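PDB 2X26: periplasmic aliphatic sulphonates-binding protein from Escherichia coli, which probably captures aliphatic sulphonates in the periplasm as the binding component of an ABC-type transport system for their uptake. Local coordinates for residues A[84-89]-A[158-163]; A[88-93]-A[172-177]; A[107-112]-A[154-159]. One frame throughout, in Å; residues are numbered along the deposited sequence. Where two conformers were deposited one is given.

Contact 1: A[84-89]-A[158-163]; sequences PKAEVI and IWDPYY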
# COMPACT_ATOMS: atom_id res chain seq x y z
N PRO A 84 -3.66 -6.92 -9.21
CA PRO A 84 -3.17 -8.31 -9.46
C PRO A 84 -2.15 -8.45 -10.58
O PRO A 84 -1.29 -9.32 -10.50
CB PRO A 84 -4.43 -9.07 -9.81
CG PRO A 84 -5.44 -8.04 -10.28
CD PRO A 84 -5.11 -6.80 -9.43
N LYS A 85 -2.19 -7.53 -11.55
CA LYS A 85 -1.27 -7.55 -12.69
C LYS A 85 0.10 -6.96 -12.39
O LYS A 85 0.99 -7.04 -13.22
CB LYS A 85 -1.87 -6.77 -13.86
CG LYS A 85 -3.13 -7.49 -14.40
CD LYS A 85 -3.90 -6.62 -15.40
CE LYS A 85 -4.62 -7.53 -16.45
NZ LYS A 85 -5.75 -6.88 -17.22
N ALA A 86 0.25 -6.42 -11.18
CA ALA A 86 1.47 -5.76 -10.73
C ALA A 86 2.28 -6.64 -9.75
O ALA A 86 3.36 -6.27 -9.33
CB ALA A 86 1.04 -4.46 -10.04
N GLU A 87 1.75 -7.79 -9.36
CA GLU A 87 2.41 -8.65 -8.36
C GLU A 87 2.59 -10.03 -9.03
O GLU A 87 1.63 -10.66 -9.36
CB GLU A 87 1.48 -8.71 -7.13
CG GLU A 87 2.04 -9.43 -5.90
CD GLU A 87 2.79 -8.45 -4.97
OE1 GLU A 87 2.23 -7.36 -4.72
OE2 GLU A 87 3.89 -8.79 -4.50
N VAL A 88 3.83 -10.48 -9.25
CA VAL A 88 4.12 -11.63 -10.14
C VAL A 88 5.15 -12.65 -9.65
O VAL A 88 5.96 -12.35 -8.77
CB VAL A 88 4.58 -11.10 -11.51
CG1 VAL A 88 3.51 -10.18 -12.13
CG2 VAL A 88 5.97 -10.37 -11.37
N ILE A 89 5.09 -13.86 -10.22
CA ILE A 89 6.21 -14.79 -10.20
C ILE A 89 6.80 -14.83 -11.61
O ILE A 89 6.07 -15.11 -12.60
CB ILE A 89 5.73 -16.20 -9.79
CG1 ILE A 89 5.08 -16.16 -8.42
CG2 ILE A 89 6.91 -17.23 -9.84
CD1 ILE A 89 4.46 -17.55 -7.97
N ILE A 158 8.02 -11.08 -7.11
CA ILE A 158 8.34 -9.66 -6.92
C ILE A 158 7.21 -8.74 -7.36
O ILE A 158 6.31 -9.14 -8.11
CB ILE A 158 9.69 -9.31 -7.70
CG1 ILE A 158 10.26 -7.93 -7.28
CG2 ILE A 158 9.50 -9.47 -9.19
CD1 ILE A 158 10.63 -7.82 -5.80
N TRP A 159 7.23 -7.50 -6.85
CA TRP A 159 6.25 -6.48 -7.16
C TRP A 159 6.78 -5.43 -8.16
O TRP A 159 7.98 -5.39 -8.46
CB TRP A 159 5.78 -5.79 -5.88
CG TRP A 159 6.89 -5.23 -5.03
CD1 TRP A 159 7.38 -3.97 -5.06
CD2 TRP A 159 7.63 -5.94 -4.00
NE1 TRP A 159 8.39 -3.82 -4.11
CE2 TRP A 159 8.55 -5.02 -3.44
CE3 TRP A 159 7.56 -7.24 -3.47
CZ2 TRP A 159 9.43 -5.37 -2.39
CZ3 TRP A 159 8.43 -7.58 -2.41
CH2 TRP A 159 9.36 -6.66 -1.91
N ASP A 160 5.88 -4.62 -8.68
CA ASP A 160 6.26 -3.48 -9.54
C ASP A 160 6.82 -2.37 -8.65
O ASP A 160 6.29 -2.10 -7.55
CB ASP A 160 5.00 -3.00 -10.25
CG ASP A 160 5.04 -3.17 -11.75
OD1 ASP A 160 6.16 -3.34 -12.31
OD2 ASP A 160 3.92 -3.00 -12.37
N PRO A 161 7.81 -1.62 -9.14
CA PRO A 161 8.29 -1.56 -10.55
C PRO A 161 9.45 -2.50 -10.91
O PRO A 161 9.91 -2.49 -12.06
CB PRO A 161 8.79 -0.11 -10.65
CG PRO A 161 9.44 0.11 -9.26
CD PRO A 161 8.27 -0.43 -8.39
N TYR A 162 9.91 -3.32 -9.97
CA TYR A 162 10.97 -4.28 -10.29
C TYR A 162 10.51 -5.20 -11.42
O TYR A 162 11.31 -5.57 -12.28
CB TYR A 162 11.27 -5.18 -9.08
CG TYR A 162 11.83 -4.44 -7.88
CD1 TYR A 162 11.06 -4.23 -6.75
CD2 TYR A 162 13.14 -3.98 -7.86
CE1 TYR A 162 11.55 -3.56 -5.64
CE2 TYR A 162 13.65 -3.29 -6.74
CZ TYR A 162 12.83 -3.12 -5.63
OH TYR A 162 13.31 -2.49 -4.49
N TYR A 163 9.25 -5.59 -11.34
CA TYR A 163 8.64 -6.47 -12.31
C TYR A 163 8.78 -5.80 -13.69
O TYR A 163 9.36 -6.42 -14.60
CB TYR A 163 7.18 -6.75 -11.94
CG TYR A 163 6.28 -7.14 -13.09
CD1 TYR A 163 6.76 -7.94 -14.14
CD2 TYR A 163 4.93 -6.76 -13.11
CE1 TYR A 163 5.94 -8.31 -15.20
CE2 TYR A 163 4.10 -7.14 -14.17
CZ TYR A 163 4.61 -7.90 -15.21
OH TYR A 163 3.75 -8.26 -16.24
O HOH W 1 1.17 -7.96 -15.78
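Val88 lies over one face of the Tyr163 ring, the two side chains crossing at about a right angle. Its CG1 makes a CH-pi contact 3.9 Å from the ring centroid and 16° off the ring normal. CG2, set between the backbone N and the carbonyl carbon, touches the inner end of the same ring at Tyr163 CG (3.7 Å) and also packs on CG2 of Ile158. At the ring edge, near its plane, Lys85 O comes 3.3 Å from Tyr163 CE2, and one water joins Lys85 O to Tyr163 OH. His244 stacks on this ring too. On the other face of the sheet Glu87 and Trp159 run side by side in the same direction, carboxylate and indole planes 44° apart. Glu87 OE2 lies at the indole edge, 3.8 Å from Trp159 CB, and is bonded to Ser115 OG. Between these two faces runs the antiparallel pairing of strands 87-92 and 155-159: Val88 N to Ile158 O (3.0 Å) and Ile158 N to Val88 O (2.9 Å) are both nearly straight. The pairing frays toward Ala86, whose O receives a weak bond from Asp160 N (3.1 Å, 134°), just before the cis peptide of Pro161. The Asp160 carboxylate borders Ala86 CB; OD1 bonds Ser164 OG and OD2 bonds His244 ND1. Segment 84-89 has just come over from the other sheet of this two-domain binding protein; here Val88 methyls pack on one face of the tyrosine ring, a water bridges its hydroxyl to Lys85 O, and Asp160 probably polarises the imidazole of His244.

Contact 2: A[88-93]-A[172-177]; sequences VILVAE and VRVLKD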
# COMPACT_ATOMS: atom_id res chain seq x y z
N VAL A 88 3.83 -10.48 -9.25
CA VAL A 88 4.12 -11.63 -10.14
C VAL A 88 5.15 -12.65 -9.65
O VAL A 88 5.96 -12.35 -8.77
CB VAL A 88 4.58 -11.10 -11.51
CG1 VAL A 88 3.51 -10.18 -12.13
CG2 VAL A 88 5.97 -10.37 -11.37
N ILE A 89 5.09 -13.86 -10.22
CA ILE A 89 6.21 -14.79 -10.20
C ILE A 89 6.80 -14.83 -11.61
O ILE A 89 6.07 -15.11 -12.60
CB ILE A 89 5.73 -16.20 -9.79
CG1 ILE A 89 5.08 -16.16 -8.42
CG2 ILE A 89 6.91 -17.23 -9.84
CD1 ILE A 89 4.46 -17.55 -7.97
N LEU A 90 8.09 -14.50 -11.72
CA LEU A 90 8.78 -14.50 -12.99
C LEU A 90 9.66 -15.70 -13.15
O LEU A 90 10.33 -16.12 -12.21
CB LEU A 90 9.70 -13.29 -13.08
CG LEU A 90 9.08 -11.91 -13.10
CD1 LEU A 90 10.21 -10.90 -12.97
CD2 LEU A 90 8.27 -11.65 -14.41
N VAL A 91 9.71 -16.19 -14.37
CA VAL A 91 10.69 -17.21 -14.75
C VAL A 91 11.32 -16.75 -16.02
O VAL A 91 10.82 -15.80 -16.61
CB VAL A 91 10.05 -18.62 -14.95
CG1 VAL A 91 9.45 -19.10 -13.62
CG2 VAL A 91 8.91 -18.53 -16.01
N ALA A 92 12.40 -17.41 -16.45
CA ALA A 92 12.99 -17.08 -17.76
C ALA A 92 12.03 -17.48 -18.88
O ALA A 92 11.33 -18.50 -18.73
CB ALA A 92 14.38 -17.77 -17.92
N GLU A 93 11.95 -16.72 -19.99
CA GLU A 93 11.00 -17.03 -21.09
C GLU A 93 10.90 -18.51 -21.49
O GLU A 93 9.78 -19.09 -21.56
CB GLU A 93 11.34 -16.21 -22.33
CG GLU A 93 11.01 -14.76 -22.19
CD GLU A 93 11.41 -13.92 -23.39
OE1 GLU A 93 12.51 -14.14 -23.94
OE2 GLU A 93 10.61 -13.04 -23.78
N VAL A 172 12.34 -12.61 -19.76
CA VAL A 172 11.49 -13.12 -18.67
C VAL A 172 10.02 -13.17 -19.02
O VAL A 172 9.53 -12.50 -19.93
CB VAL A 172 11.72 -12.39 -17.32
CG1 VAL A 172 13.19 -12.47 -16.91
CG2 VAL A 172 11.22 -10.93 -17.37
N ARG A 173 9.31 -13.99 -18.25
CA ARG A 173 7.92 -14.29 -18.49
C ARG A 173 7.20 -14.39 -17.13
O ARG A 173 7.75 -14.89 -16.11
CB ARG A 173 7.84 -15.58 -19.32
CG ARG A 173 6.73 -16.57 -19.05
CD ARG A 173 6.66 -17.61 -20.17
NE ARG A 173 7.56 -18.75 -20.04
CZ ARG A 173 7.38 -19.80 -19.24
NH1 ARG A 173 6.33 -19.90 -18.43
NH2 ARG A 173 8.29 -20.76 -19.22
N VAL A 174 6.01 -13.84 -17.09
CA VAL A 174 5.16 -13.99 -15.90
C VAL A 174 4.61 -15.43 -15.86
O VAL A 174 3.84 -15.83 -16.74
CB VAL A 174 4.05 -12.95 -15.92
CG1 VAL A 174 3.00 -13.20 -14.82
CG2 VAL A 174 4.63 -11.57 -15.75
N LEU A 175 5.01 -16.21 -14.86
CA LEU A 175 4.44 -17.55 -14.64
C LEU A 175 3.05 -17.45 -14.00
O LEU A 175 2.16 -18.26 -14.28
CB LEU A 175 5.36 -18.34 -13.71
CG LEU A 175 4.96 -19.78 -13.39
CD1 LEU A 175 5.20 -20.60 -14.59
CD2 LEU A 175 5.79 -20.24 -12.20
N LYS A 176 2.88 -16.47 -13.13
CA LYS A 176 1.65 -16.35 -12.34
C LYS A 176 1.54 -14.92 -11.86
O LYS A 176 2.53 -14.37 -11.43
CB LYS A 176 1.75 -17.32 -11.15
CG LYS A 176 0.58 -17.32 -10.19
CD LYS A 176 -0.65 -17.77 -10.86
CE LYS A 176 -1.72 -17.94 -9.77
NZ LYS A 176 -2.98 -18.39 -10.35
N ASP A 177 0.36 -14.31 -11.98
CA ASP A 177 0.15 -13.01 -11.30
C ASP A 177 -0.95 -13.17 -10.26
O ASP A 177 -1.40 -14.29 -9.99
CB ASP A 177 -0.09 -11.86 -12.29
CG ASP A 177 -1.42 -11.96 -13.02
OD1 ASP A 177 -2.34 -12.71 -12.58
OD2 ASP A 177 -1.60 -11.26 -14.04
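Val91 and Arg173 form a hydrogen-bonded antiparallel pair, part of a sheet edge in which a classic beta bulge sets Leu175 and Lys176 together opposite Ile89. Val91 N reaches Arg173 O and Arg173 N returns to Val91 O, both at 2.9 Å. At the bulge the two bonds of Ile89 go to different residues: its N donates to Lys176 O (2.9 Å), while its O accepts from Leu175 N (2.7 Å, 146°), the more bent bond. The extra residue turns the Leu175 side chain inward, where CD2 meets both Ile89 CG2 (4.0 Å) and Val91 CG1. This is the tightly packed part: Ile89 continues onto Leu119, Leu120 and Ala123 of helix 115-126, and Leu175 onto Ile97 and Leu103. On the opposite face of the sheet Leu90 CD2 lies 3.9 Å from Val174 CG2, which also touches Val88 CG1, and helix 162-169 covers this group through Tyr163 and Ala166. The Lys176 end is looser: Lys176 keeps only its CB near Ile89 CD1 and sends its ammonium away to Gln126 OE1. The far end, at exposed Ala92 and Glu93, is the solvent side, held by polar and backbone contacts: the side chains of Ala92 and Val172 diverge, but Glu93 CG lies against Val172 N (3.5 Å), and Arg173 adds a side-chain link. Its chain bends at chi3 (85°), which swings NE toward the backbone of Glu93. NE donates to Glu93 O in the guanidinium plane (2.7 Å, 167°), NH2 adds a weak bond to the same oxygen, and NH2 is also bonded to Ile97 O. Val91 CG2 rests over the centre of the guanidinium, 3.7 Å above its plane.

Contact 3: A[107-112]-A[154-159]; sequences KVAFQK and DAWAIW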
# COMPACT_ATOMS: atom_id res chain seq x y z
N LYS A 107 14.23 -23.53 -6.71
CA LYS A 107 14.57 -22.40 -5.85
C LYS A 107 13.78 -21.16 -6.28
O LYS A 107 13.80 -20.78 -7.46
CB LYS A 107 16.08 -22.10 -5.92
CG LYS A 107 16.98 -23.26 -5.58
CD LYS A 107 18.42 -22.87 -6.01
CE LYS A 107 19.24 -24.01 -6.49
NZ LYS A 107 19.95 -24.67 -5.37
N VAL A 108 13.08 -20.56 -5.33
CA VAL A 108 12.31 -19.38 -5.63
C VAL A 108 12.78 -18.23 -4.73
O VAL A 108 12.68 -18.33 -3.50
CB VAL A 108 10.82 -19.65 -5.41
CG1 VAL A 108 9.98 -18.39 -5.76
CG2 VAL A 108 10.32 -20.88 -6.25
N ALA A 109 13.20 -17.10 -5.32
CA ALA A 109 13.63 -15.96 -4.54
C ALA A 109 12.45 -15.03 -4.27
O ALA A 109 11.62 -14.83 -5.16
CB ALA A 109 14.69 -15.20 -5.29
N PHE A 110 12.41 -14.45 -3.07
CA PHE A 110 11.44 -13.39 -2.68
C PHE A 110 11.82 -12.84 -1.32
O PHE A 110 12.55 -13.51 -0.59
CB PHE A 110 10.01 -13.96 -2.60
CG PHE A 110 9.87 -15.11 -1.61
CD1 PHE A 110 9.36 -14.90 -0.32
CD2 PHE A 110 10.29 -16.40 -1.96
CE1 PHE A 110 9.26 -15.98 0.59
CE2 PHE A 110 10.22 -17.46 -1.05
CZ PHE A 110 9.69 -17.24 0.21
N GLN A 111 11.24 -11.71 -0.92
CA GLN A 111 11.52 -11.12 0.39
C GLN A 111 10.64 -11.72 1.48
O GLN A 111 9.42 -11.75 1.36
CB GLN A 111 11.37 -9.58 0.36
CG GLN A 111 11.84 -8.95 1.67
CD GLN A 111 11.81 -7.42 1.64
OE1 GLN A 111 12.77 -6.77 1.28
NE2 GLN A 111 10.71 -6.86 2.06
N LYS A 112 11.26 -12.21 2.56
CA LYS A 112 10.48 -12.82 3.64
C LYS A 112 9.51 -11.79 4.21
O LYS A 112 9.88 -10.63 4.46
CB LYS A 112 11.37 -13.39 4.77
CG LYS A 112 10.54 -14.15 5.83
CD LYS A 112 11.42 -14.80 6.94
CE LYS A 112 10.56 -15.02 8.21
NZ LYS A 112 11.27 -15.80 9.26
N ASP A 154 15.37 -20.28 -9.86
CA ASP A 154 14.60 -20.49 -11.08
C ASP A 154 13.43 -19.56 -11.28
O ASP A 154 12.91 -19.46 -12.38
CB ASP A 154 14.17 -21.95 -11.18
CG ASP A 154 15.39 -22.86 -11.18
OD1 ASP A 154 16.33 -22.55 -11.96
OD2 ASP A 154 15.44 -23.75 -10.32
N ALA A 155 13.02 -18.91 -10.20
CA ALA A 155 11.87 -18.02 -10.26
C ALA A 155 12.05 -16.92 -9.22
O ALA A 155 12.75 -17.13 -8.22
CB ALA A 155 10.57 -18.78 -9.99
N TRP A 156 11.43 -15.76 -9.46
CA TRP A 156 11.53 -14.59 -8.61
C TRP A 156 10.12 -14.03 -8.41
O TRP A 156 9.42 -13.65 -9.38
CB TRP A 156 12.46 -13.53 -9.22
CG TRP A 156 12.67 -12.26 -8.42
CD1 TRP A 156 12.56 -12.12 -7.08
CD2 TRP A 156 13.10 -11.00 -8.92
NE1 TRP A 156 12.85 -10.83 -6.70
CE2 TRP A 156 13.19 -10.12 -7.82
CE3 TRP A 156 13.37 -10.51 -10.20
CZ2 TRP A 156 13.55 -8.79 -7.95
CZ3 TRP A 156 13.75 -9.17 -10.33
CH2 TRP A 156 13.83 -8.34 -9.22
N ALA A 157 9.68 -14.03 -7.17
CA ALA A 157 8.36 -13.47 -6.88
C ALA A 157 8.61 -12.05 -6.40
O ALA A 157 9.38 -11.83 -5.46
CB ALA A 157 7.64 -14.30 -5.82
N ILE A 158 8.02 -11.08 -7.11
CA ILE A 158 8.34 -9.66 -6.92
C ILE A 158 7.21 -8.74 -7.36
O ILE A 158 6.31 -9.14 -8.11
CB ILE A 158 9.69 -9.31 -7.70
CG1 ILE A 158 10.26 -7.93 -7.28
CG2 ILE A 158 9.50 -9.47 -9.19
CD1 ILE A 158 10.63 -7.82 -5.80
N TRP A 159 7.23 -7.50 -6.85
CA TRP A 159 6.25 -6.48 -7.16
C TRP A 159 6.78 -5.43 -8.16
O TRP A 159 7.98 -5.39 -8.46
CB TRP A 159 5.78 -5.79 -5.88
CG TRP A 159 6.89 -5.23 -5.03
CD1 TRP A 159 7.38 -3.97 -5.06
CD2 TRP A 159 7.63 -5.94 -4.00
NE1 TRP A 159 8.39 -3.82 -4.11
CE2 TRP A 159 8.55 -5.02 -3.44
CE3 TRP A 159 7.56 -7.24 -3.47
CZ2 TRP A 159 9.43 -5.37 -2.39
CZ3 TRP A 159 8.43 -7.58 -2.41
CH2 TRP A 159 9.36 -6.66 -1.91
O HOH W 2 10.12 -10.30 -3.36
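Ala109 is bonded through both its N and its O to strand 155-159: its N donates to Ala155 O (2.9 Å, 164°), and its O accepts from Ala157 N (2.9 Å, 166°). Two bonds from one residue to partners flanking Trp156 are the parallel pattern, here between strands 107-110 and 155-159 within the mixed five-stranded sheet of one alpha/beta domain of the periplasmic binding-protein fold. At the start of the pair Lys107 O takes a bond from Asp154 N (2.9 Å) and a weak one from Ala155 N. Past Phe110 the strands no longer bond directly; a water bridges them, donating to Ala157 O (2.7 Å) and accepting from Gln111 N. Outward from the backbone, the Trp156 ring, turned by a chi2 of 26°, presents its edge to Ala109 O, with CD1 3.5 Å away. On the other face Val108 CG1 packs on Ala155 CB. Phe110 touches Ala157 only through CB (4.0 Å between the two CB atoms); its ring turns away to Tyr138, His117 and Phe131. At the far end the extended Gln111 crosses obliquely to Trp159, its NE2 4.2 Å from CH2 of the indole.

How the contacts relate
From the N terminus, the chain first builds most of another sheet, then enters this one at strand 87-92. Contact 1 closes the loop from 84-89 to 158-163, and contact 2, starting from the same strand, closes a longer one to 172-177. Contact 3 joins 107-112 to 154-159 and is nested inside the loop of contact 2; it shares Ile158 and Trp159 with contact 1. Strand 155-159 thus has 107-110 on one side and 87-92 on the other, and 87-92 in turn carries edge strand 172-177. Helix 162-169 links the ends of contacts 1 and 2. Beyond 177 the chain returns to the first sheet at strand 186-191.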